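Local coordinates for ABC-type transport system, sugar-family extracellular solute-binding protein (Peptoclostridium difficile 630, PDB 6HNI) that binds tyrosine in the cleft between its two lobes, probably delivering it to an ABC transporter, and also has adhesive properties, at residues A[186-191]-A[206-211]; A[64-67]-A[72-75]; A[26-31]-A[39-44]; A[200-205]-A[210-215]. The protein carries 1 engineered substitution. One frame throughout, in Å; residues are numbered along the deposited sequence.

Contact 1 of 4, residues A[186-191]-A[206-211]; sequences KVVEKG and VGKIDV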
# COMPACT_ATOMS: atom_id res chain seq x y z
N LYS A 186 11.82 8.05 -20.12
CA LYS A 186 10.81 7.28 -20.85
C LYS A 186 10.15 6.29 -19.89
O LYS A 186 10.82 5.73 -19.03
CB LYS A 186 11.51 6.49 -21.97
CG LYS A 186 10.58 5.66 -22.83
CD LYS A 186 11.30 5.33 -24.14
CE LYS A 186 10.43 4.53 -25.08
NZ LYS A 186 10.50 3.11 -24.68
N VAL A 187 8.85 6.07 -20.02
CA VAL A 187 8.17 5.07 -19.20
C VAL A 187 7.64 3.98 -20.12
O VAL A 187 7.02 4.29 -21.14
CB VAL A 187 6.99 5.68 -18.43
CG1 VAL A 187 6.19 4.63 -17.64
CG2 VAL A 187 7.51 6.76 -17.53
N VAL A 188 7.88 2.74 -19.77
CA VAL A 188 7.28 1.58 -20.45
C VAL A 188 6.31 0.90 -19.47
O VAL A 188 6.73 0.44 -18.40
CB VAL A 188 8.36 0.59 -20.88
CG1 VAL A 188 7.73 -0.58 -21.59
CG2 VAL A 188 9.38 1.26 -21.79
N GLU A 189 5.03 0.89 -19.83
CA GLU A 189 3.97 0.32 -19.01
C GLU A 189 3.64 -1.10 -19.37
O GLU A 189 3.62 -1.44 -20.59
CB GLU A 189 2.67 1.09 -19.17
CG GLU A 189 2.70 2.51 -18.75
CD GLU A 189 1.38 3.18 -19.08
OE1 GLU A 189 0.31 2.73 -18.61
OE2 GLU A 189 1.42 4.16 -19.82
N LYS A 190 3.37 -1.91 -18.35
CA LYS A 190 2.82 -3.24 -18.57
C LYS A 190 1.62 -3.42 -17.64
O LYS A 190 1.75 -3.76 -16.46
CB LYS A 190 3.89 -4.31 -18.38
CG LYS A 190 3.44 -5.73 -18.66
CD LYS A 190 3.05 -5.89 -20.13
CE LYS A 190 2.76 -7.35 -20.50
NZ LYS A 190 2.02 -7.50 -21.78
N GLY A 191 0.45 -3.13 -18.18
CA GLY A 191 -0.79 -3.34 -17.48
C GLY A 191 -1.21 -4.78 -17.51
O GLY A 191 -1.29 -5.38 -18.60
N VAL A 206 12.18 -6.98 -19.78
CA VAL A 206 13.63 -7.24 -20.02
C VAL A 206 14.09 -6.85 -21.43
O VAL A 206 13.53 -7.26 -22.45
CB VAL A 206 13.99 -8.75 -19.80
CG1 VAL A 206 15.44 -9.07 -20.15
CG2 VAL A 206 13.71 -9.16 -18.37
N GLY A 207 15.18 -6.11 -21.47
CA GLY A 207 15.72 -5.62 -22.69
C GLY A 207 15.14 -4.30 -23.01
O GLY A 207 15.68 -3.64 -23.87
N LYS A 208 14.03 -3.89 -22.34
CA LYS A 208 13.38 -2.65 -22.71
C LYS A 208 13.51 -1.52 -21.69
O LYS A 208 13.15 -0.40 -22.00
CB LYS A 208 11.91 -2.88 -22.97
CG LYS A 208 11.60 -3.80 -24.13
CD LYS A 208 10.11 -3.96 -24.29
CE LYS A 208 9.41 -2.67 -24.73
NZ LYS A 208 7.94 -2.75 -24.49
N ILE A 209 13.96 -1.84 -20.47
CA ILE A 209 14.01 -0.86 -19.36
C ILE A 209 15.35 -0.91 -18.65
O ILE A 209 16.08 -1.93 -18.71
CB ILE A 209 12.86 -1.11 -18.32
CG1 ILE A 209 13.07 -2.42 -17.53
CG2 ILE A 209 11.54 -1.03 -19.05
CD1 ILE A 209 12.01 -2.69 -16.44
N ASP A 210 15.65 0.20 -17.93
CA ASP A 210 16.86 0.29 -17.15
C ASP A 210 16.56 -0.00 -15.66
O ASP A 210 17.46 -0.43 -14.92
CB ASP A 210 17.45 1.68 -17.30
CG ASP A 210 17.82 2.05 -18.76
OD1 ASP A 210 18.34 1.17 -19.47
OD2 ASP A 210 17.60 3.23 -19.17
N VAL A 211 15.33 0.31 -15.23
CA VAL A 211 14.90 0.18 -13.82
C VAL A 211 13.40 -0.08 -13.84
O VAL A 211 12.69 0.38 -14.73
CB VAL A 211 15.27 1.47 -13.05
CG1 VAL A 211 14.41 2.64 -13.50
CG2 VAL A 211 15.12 1.28 -11.53
O HOH W 1 12.21 0.53 -24.37
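Val188 has its CG1 trans to the backbone N (chi1 -180°), and this methyl meets the end of Lys208. The lysine chain leaves CB away from its own carbonyl carbon and is then bent about the CG-CD bond (chi3 68°). The bend helps bring NZ to 3.6 Å from Val188 CG1. CE follows at 4.1 Å from the same Val188 CG1. The two side chains cross at about a right angle, and the lysine end meets the CG1 methyl. This is packing, not a polar bond.

Val188 CB and its other methyl, CG2, meet Ile209. Val188 CB lies 4.0 Å from Ile209 CG2, and Val188 CG2 is 4.2 Å from the same methyl. Strand 186-192, helix 198-205 and strand 211-214 form a beta-alpha-beta crossover. Strand 157-163 lies between the two strands in the parallel sheet. Segment 206-211 is the loop that leaves this helix and enters strand 211-214.

Val188 also packs on Leu205 of the helix, and Ile209 on Ile236. Towards the surface, a water donates to Lys208 O at 2.7 Å. In the conformer given, Lys186 NZ makes a weak bond to this water. Lys186 has a second conformer, so that bridge is doubtful. No direct hydrogen bond joins the two segments.

Contact 2 of 4, residues A[64-67]-A[72-75]; sequences QNAQ and TTQS. With EDO (1,2-ethanediol), chain E.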
# COMPACT_ATOMS: atom_id res chain seq x y z
N GLN A 64 -11.15 -10.54 8.93
CA GLN A 64 -11.45 -11.28 7.68
C GLN A 64 -10.48 -10.88 6.59
O GLN A 64 -10.30 -9.71 6.27
CB GLN A 64 -12.88 -11.01 7.20
CG GLN A 64 -13.97 -11.41 8.17
CD GLN A 64 -14.17 -12.90 8.28
OE1 GLN A 64 -14.00 -13.60 7.29
NE2 GLN A 64 -14.64 -13.39 9.44
N ASN A 65 -9.83 -11.90 6.03
CA ASN A 65 -8.86 -11.77 4.94
C ASN A 65 -9.52 -12.32 3.67
O ASN A 65 -10.02 -13.43 3.65
CB ASN A 65 -7.62 -12.55 5.32
CG ASN A 65 -6.49 -12.48 4.29
OD1 ASN A 65 -6.63 -11.98 3.18
ND2 ASN A 65 -5.34 -13.00 4.68
N ALA A 66 -9.53 -11.50 2.62
CA ALA A 66 -10.11 -11.90 1.32
C ALA A 66 -9.21 -12.81 0.49
O ALA A 66 -9.62 -13.26 -0.56
CB ALA A 66 -10.48 -10.70 0.51
N GLN A 67 -7.97 -12.98 0.93
CA GLN A 67 -6.97 -13.76 0.18
C GLN A 67 -6.84 -13.33 -1.28
O GLN A 67 -6.67 -14.19 -2.19
CB GLN A 67 -7.25 -15.25 0.33
CG GLN A 67 -7.12 -15.77 1.75
CD GLN A 67 -7.39 -17.25 1.84
OE1 GLN A 67 -8.52 -17.67 2.05
NE2 GLN A 67 -6.36 -18.05 1.63
N THR A 72 -14.61 -11.88 -2.61
CA THR A 72 -14.58 -12.08 -1.18
C THR A 72 -14.48 -10.73 -0.49
O THR A 72 -15.05 -10.58 0.63
CB THR A 72 -13.46 -13.04 -0.77
OG1 THR A 72 -13.60 -14.25 -1.53
CG2 THR A 72 -13.53 -13.40 0.71
N THR A 73 -13.84 -9.72 -1.04
CA THR A 73 -13.88 -8.38 -0.38
C THR A 73 -15.32 -7.93 -0.27
O THR A 73 -15.71 -7.24 0.74
CB THR A 73 -13.07 -7.26 -1.11
OG1 THR A 73 -13.64 -6.94 -2.37
CG2 THR A 73 -11.64 -7.65 -1.27
N GLN A 74 -16.15 -8.27 -1.24
CA GLN A 74 -17.54 -7.83 -1.25
C GLN A 74 -18.39 -8.66 -0.31
O GLN A 74 -19.23 -8.07 0.42
CB GLN A 74 -18.09 -7.91 -2.67
CG GLN A 74 -17.33 -6.98 -3.63
CD GLN A 74 -17.79 -5.55 -3.61
OE1 GLN A 74 -18.83 -5.19 -3.05
NE2 GLN A 74 -16.99 -4.68 -4.24
N SER A 75 -18.20 -9.96 -0.24
CA SER A 75 -18.97 -10.80 0.71
C SER A 75 -18.57 -10.48 2.14
O SER A 75 -19.47 -10.51 3.00
CB SER A 75 -18.80 -12.28 0.42
OG SER A 75 -17.47 -12.73 0.48
C1 EDO E . -2.77 -14.85 1.69
O1 EDO E . -3.41 -13.75 2.40
C2 EDO E . -3.26 -15.03 0.25
O2 EDO E . -3.87 -16.29 -0.02
O HOH W 2 -11.17 -15.88 -0.63
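Ala66, which touches Thr72 and Thr73 across this contact, stands in the chain between two flat amides, those of Asn65 and Gln67. The Gln67 backbone N lies above the Asn65 carbonyl plane, 48° out of it. It donates to Asn65 OD1 at 2.8 Å and closes an Asx turn. The Asn65 chi1 of -178° puts CG beside the carbonyl carbon, where OD1 can take this bond. ND2 of Asn65 binds O1 of a 1,2-ethanediol at 3.1 Å. In the conformer given, Gln67 NE2 makes a weak and doubtful bond to O2 of the same molecule, which was probably picked up from the crystallisation liquor. That molecule also binds Glu33 N.

The contact itself is apolar, made largely by methyl groups. Thr73 CG2 sits 3.7 Å from Ala66 CB, and Thr72 CG2 lies 3.8 Å from Ala66 CA. One water links the segments, donating to Ala66 O at 3.0 Å and to Thr72 OG1 at 3.1 Å.

The site is the turn from strand 59-65 into helix 70-82, in the lobe built on the five-stranded parallel sheet. The bound tyrosine is about 10 Å from the Thr73 side chain. The chemistry implies a split role for the threonines: their methyls pack on Ala66 and their hydroxyls bond to Asp69 and Met70 O, with Thr72 OG1 also taking the water that reaches Ala66 O.

Contact 3 of 4, residues A[26-31]-A[39-44]; sequences IGITQL and ATRTGF. With EDO (1,2-ethanediol), chain C.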
# COMPACT_ATOMS: atom_id res chain seq x y z
N ILE A 26 -16.14 -4.69 16.06
CA ILE A 26 -15.33 -4.11 14.99
C ILE A 26 -15.08 -5.22 13.98
O ILE A 26 -14.65 -6.29 14.31
CB ILE A 26 -13.98 -3.57 15.53
CG1 ILE A 26 -14.20 -2.51 16.64
CG2 ILE A 26 -13.11 -3.10 14.36
CD1 ILE A 26 -12.89 -2.07 17.23
N GLY A 27 -15.32 -4.90 12.72
CA GLY A 27 -14.92 -5.79 11.60
C GLY A 27 -13.68 -5.24 10.92
O GLY A 27 -13.65 -4.05 10.61
N ILE A 28 -12.67 -6.12 10.75
CA ILE A 28 -11.48 -5.72 9.99
C ILE A 28 -11.51 -6.54 8.68
O ILE A 28 -11.61 -7.73 8.72
CB ILE A 28 -10.19 -6.04 10.73
CG1 ILE A 28 -10.13 -5.35 12.13
CG2 ILE A 28 -8.99 -5.65 9.86
CD1 ILE A 28 -8.84 -5.51 12.87
N THR A 29 -11.48 -5.78 7.60
CA THR A 29 -11.48 -6.40 6.22
C THR A 29 -10.17 -6.04 5.57
O THR A 29 -9.87 -4.89 5.31
CB THR A 29 -12.73 -5.99 5.44
OG1 THR A 29 -12.60 -6.53 4.08
CG2 THR A 29 -12.96 -4.53 5.29
N GLN A 30 -9.37 -7.08 5.32
CA GLN A 30 -8.05 -6.92 4.73
C GLN A 30 -7.98 -7.68 3.38
O GLN A 30 -8.42 -8.81 3.32
CB GLN A 30 -6.99 -7.46 5.67
CG GLN A 30 -5.56 -7.24 5.23
CD GLN A 30 -4.51 -7.71 6.22
OE1 GLN A 30 -4.69 -7.55 7.46
NE2 GLN A 30 -3.37 -8.18 5.73
N LEU A 31 -7.46 -7.04 2.34
CA LEU A 31 -7.47 -7.71 1.02
C LEU A 31 -6.70 -9.03 0.97
O LEU A 31 -7.19 -10.04 0.43
CB LEU A 31 -6.94 -6.71 0.01
CG LEU A 31 -6.72 -7.25 -1.42
CD1 LEU A 31 -8.05 -7.67 -1.97
CD2 LEU A 31 -6.06 -6.15 -2.21
N ALA A 39 1.12 -4.89 8.44
CA ALA A 39 1.67 -3.89 9.39
C ALA A 39 0.59 -2.93 9.85
O ALA A 39 0.53 -2.54 11.06
CB ALA A 39 2.87 -3.14 8.79
N THR A 40 -0.32 -2.53 8.97
CA THR A 40 -1.38 -1.61 9.39
C THR A 40 -2.29 -2.28 10.39
O THR A 40 -2.75 -1.58 11.32
CB THR A 40 -2.21 -1.00 8.26
OG1 THR A 40 -3.05 -2.00 7.67
CG2 THR A 40 -1.34 -0.39 7.21
N ARG A 41 -2.62 -3.53 10.21
CA ARG A 41 -3.48 -4.23 11.16
C ARG A 41 -2.79 -4.28 12.52
O ARG A 41 -3.43 -4.03 13.59
CB ARG A 41 -3.83 -5.64 10.63
CG ARG A 41 -4.90 -6.41 11.38
CD ARG A 41 -4.32 -7.15 12.54
NE ARG A 41 -5.23 -8.14 13.13
CZ ARG A 41 -5.38 -9.41 12.75
NH1 ARG A 41 -6.16 -10.23 13.44
NH2 ARG A 41 -4.71 -9.91 11.73
N THR A 42 -1.51 -4.61 12.53
CA THR A 42 -0.73 -4.68 13.76
C THR A 42 -0.79 -3.36 14.53
O THR A 42 -1.09 -3.32 15.76
CB THR A 42 0.72 -5.07 13.44
OG1 THR A 42 0.70 -6.41 12.96
CG2 THR A 42 1.63 -5.01 14.67
N GLY A 43 -0.52 -2.26 13.85
CA GLY A 43 -0.56 -0.93 14.48
C GLY A 43 -1.93 -0.55 14.98
O GLY A 43 -2.05 0.02 16.11
N PHE A 44 -2.98 -0.82 14.22
CA PHE A 44 -4.34 -0.46 14.59
C PHE A 44 -4.70 -1.15 15.90
O PHE A 44 -5.23 -0.50 16.82
CB PHE A 44 -5.30 -0.91 13.48
CG PHE A 44 -6.75 -0.68 13.73
CD1 PHE A 44 -7.36 0.44 13.28
CD2 PHE A 44 -7.55 -1.70 14.27
CE1 PHE A 44 -8.72 0.66 13.45
CE2 PHE A 44 -8.93 -1.49 14.44
CZ PHE A 44 -9.51 -0.33 14.02
C1 EDO C . -5.02 -14.29 12.00
O1 EDO C . -4.76 -12.92 11.64
C2 EDO C . -6.50 -14.48 12.34
O2 EDO C . -6.93 -13.43 13.24
O HOH W 3 -3.25 -8.84 9.37
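Gln30 and Arg41 cross at about a right angle, and their amide and guanidinium planes stand 87° apart. Gln30 OE1 comes against the base of the arginine, 3.8 Å from Arg41 CB. Further out, one water donates to Gln30 OE1 at 2.7 Å and accepts from Arg41 NH2 at 3.0 Å. This water lies in the guanidinium plane, at its edge. A 1,2-ethanediol, probably from the crystallisation liquor, takes bonds from Arg41 NH1 and NH2.

Arg41 is bent about CB-CG (chi2 -86°), and this turns its chain past Ile28. Ile28 CD1 lies 4.3 Å from Arg41 CG and 4.3 Å from Phe44 CD2, in directions about a right angle apart. Ile26 CG2 meets the edge of the Phe44 ring, 4.5 Å from CE2.

Helix 39-44 runs nearly antiparallel to strand 26-30 (162°), within the beta-alpha-beta unit 24-30, 35-50 and 59-65. Phe44 also stacks on Phe89, and Arg41 makes a cation-pi contact with Phe63. Ile26, Ile28 and Phe44 form the apolar part. Gln30 OE1 has the water and NE2 has Asp38 and Val32 O, so the amide's rotation is probably fixed and its buried polar end satisfied.

Contact 4 of 4, residues A[200-205]-A[210-215]; sequences QGISSL and DVLYVP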
# COMPACT_ATOMS: atom_id res chain seq x y z
N GLN A 200 5.07 -13.34 -17.61
CA GLN A 200 5.32 -12.82 -18.97
C GLN A 200 5.43 -11.28 -18.95
O GLN A 200 6.15 -10.68 -19.75
CB GLN A 200 4.20 -13.27 -19.87
CG GLN A 200 4.46 -13.01 -21.34
CD GLN A 200 4.12 -11.60 -21.73
OE1 GLN A 200 3.29 -10.94 -21.08
NE2 GLN A 200 4.73 -11.13 -22.85
N GLY A 201 4.76 -10.63 -17.99
CA GLY A 201 4.83 -9.20 -17.89
C GLY A 201 6.21 -8.69 -17.54
O GLY A 201 6.74 -7.82 -18.23
N ILE A 202 6.80 -9.20 -16.46
CA ILE A 202 8.16 -8.80 -16.13
C ILE A 202 9.16 -9.27 -17.21
O ILE A 202 10.05 -8.53 -17.58
CB ILE A 202 8.60 -9.17 -14.68
CG1 ILE A 202 9.98 -8.63 -14.29
CG2 ILE A 202 8.57 -10.66 -14.44
CD1 ILE A 202 10.14 -7.12 -14.36
N SER A 203 8.96 -10.47 -17.72
CA SER A 203 9.86 -11.01 -18.73
C SER A 203 9.89 -10.14 -19.98
O SER A 203 10.97 -9.95 -20.58
CB SER A 203 9.46 -12.44 -19.05
OG SER A 203 9.56 -13.28 -17.93
N SER A 204 8.75 -9.58 -20.35
CA SER A 204 8.60 -8.74 -21.52
C SER A 204 9.26 -7.36 -21.38
O SER A 204 9.57 -6.69 -22.40
CB SER A 204 7.10 -8.55 -21.85
OG SER A 204 6.47 -7.57 -21.05
N LEU A 205 9.42 -6.92 -20.14
CA LEU A 205 10.11 -5.65 -19.84
C LEU A 205 11.64 -5.76 -19.90
O LEU A 205 12.32 -4.75 -20.11
CB LEU A 205 9.64 -5.10 -18.51
CG LEU A 205 8.20 -4.61 -18.49
CD1 LEU A 205 7.79 -4.29 -17.04
CD2 LEU A 205 8.04 -3.40 -19.36
N ASP A 210 15.65 0.20 -17.93
CA ASP A 210 16.86 0.29 -17.15
C ASP A 210 16.56 -0.00 -15.66
O ASP A 210 17.46 -0.43 -14.92
CB ASP A 210 17.45 1.68 -17.30
CG ASP A 210 17.82 2.05 -18.76
OD1 ASP A 210 18.34 1.17 -19.47
OD2 ASP A 210 17.60 3.23 -19.17
N VAL A 211 15.33 0.31 -15.23
CA VAL A 211 14.90 0.18 -13.82
C VAL A 211 13.40 -0.08 -13.84
O VAL A 211 12.69 0.38 -14.73
CB VAL A 211 15.27 1.47 -13.05
CG1 VAL A 211 14.41 2.64 -13.50
CG2 VAL A 211 15.12 1.28 -11.53
N LEU A 212 12.94 -0.85 -12.84
CA LEU A 212 11.50 -1.10 -12.61
C LEU A 212 11.06 -0.29 -11.39
O LEU A 212 11.78 -0.32 -10.38
CB LEU A 212 11.24 -2.52 -12.34
CG LEU A 212 9.78 -2.92 -12.34
CD1 LEU A 212 9.11 -2.92 -13.69
CD2 LEU A 212 9.62 -4.28 -11.69
N TYR A 213 9.96 0.42 -11.55
CA TYR A 213 9.31 1.08 -10.37
C TYR A 213 8.08 0.28 -9.99
O TYR A 213 7.23 -0.03 -10.84
CB TYR A 213 8.94 2.50 -10.74
CG TYR A 213 8.30 3.27 -9.57
CD1 TYR A 213 9.07 3.79 -8.56
CD2 TYR A 213 6.92 3.44 -9.47
CE1 TYR A 213 8.46 4.46 -7.48
CE2 TYR A 213 6.35 4.13 -8.41
CZ TYR A 213 7.17 4.65 -7.48
OH TYR A 213 6.55 5.32 -6.38
N VAL A 214 7.95 -0.04 -8.70
CA VAL A 214 6.80 -0.77 -8.19
C VAL A 214 5.93 0.18 -7.37
O VAL A 214 6.29 0.53 -6.22
CB VAL A 214 7.22 -2.01 -7.42
CG1 VAL A 214 6.01 -2.75 -6.85
CG2 VAL A 214 8.06 -2.94 -8.31
N PRO A 215 4.80 0.60 -7.92
CA PRO A 215 3.86 1.41 -7.12
C PRO A 215 3.23 0.56 -6.03
O PRO A 215 3.49 -0.62 -5.88
CB PRO A 215 2.80 1.84 -8.15
CG PRO A 215 3.05 1.07 -9.36
CD PRO A 215 4.19 0.15 -9.19
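Leu212 meets the helix with both of its methyls. Leu212 CD2 is 3.9 Å from Ile202 CD1, and Leu212 CD1 is 3.9 Å from Leu205 CD1. The leucine side chains cross at about a right angle, while Ile202 comes to Leu212 at a slant. The CB of Ile202 points past the strand rather than at it. Its chi1 (-174°) and chi2 (59°) together bring CD1 to Leu212.

The next shell is also largely apolar. Ile202 packs on Ile230, and Leu212 on Val227 and Val238. Leu205 also touches Lys190 of strand 186-192. Helix 198-205 thus lies on one face of the four-stranded parallel sheet. It is the connection of a beta-alpha-beta crossover that begins at strand 186-192 and returns at strand 211-214. Its second strand lies between strands 157-163 and 238-240.

Further out, backbone bonds fix the position of Leu212. Its main chain pairs with Pro237 and Ile239, and its neighbours Val211 and Tyr213 pair with Gly159. At the strand start, Asp210 OD2 accepts from the backbone N of both Lys156 and Thr157. On the helix, Ser204 OG donates to Gly201 O at 2.8 Å, tilted 28° from the carbonyl plane. Backbone bonds, those of Leu205 N being weak, hold Leu205 at this end of the segment.

How the contacts relate
Contacts 1 and 4 belong to one beta-alpha-beta crossover and share Asp210 and Val211. They touch through strand 186-192 and helix 198-205. Contact 4 is buried and wholly apolar across its segments. Contact 1 lies nearer the surface, where a lysine end joins the packing. Contacts 2 and 3 lie in the other lobe, on neighbouring strands of one parallel sheet, with Gln64 probably hydrogen-bonded to the backbone of Ile28 and Gln30. Both are buried, but each has a water linking its segments. The 1,2-ethanediol at contact 3 is held by Arg41, a residue of the contact itself. The centres of contacts 1 and 3 are about 34 Å apart.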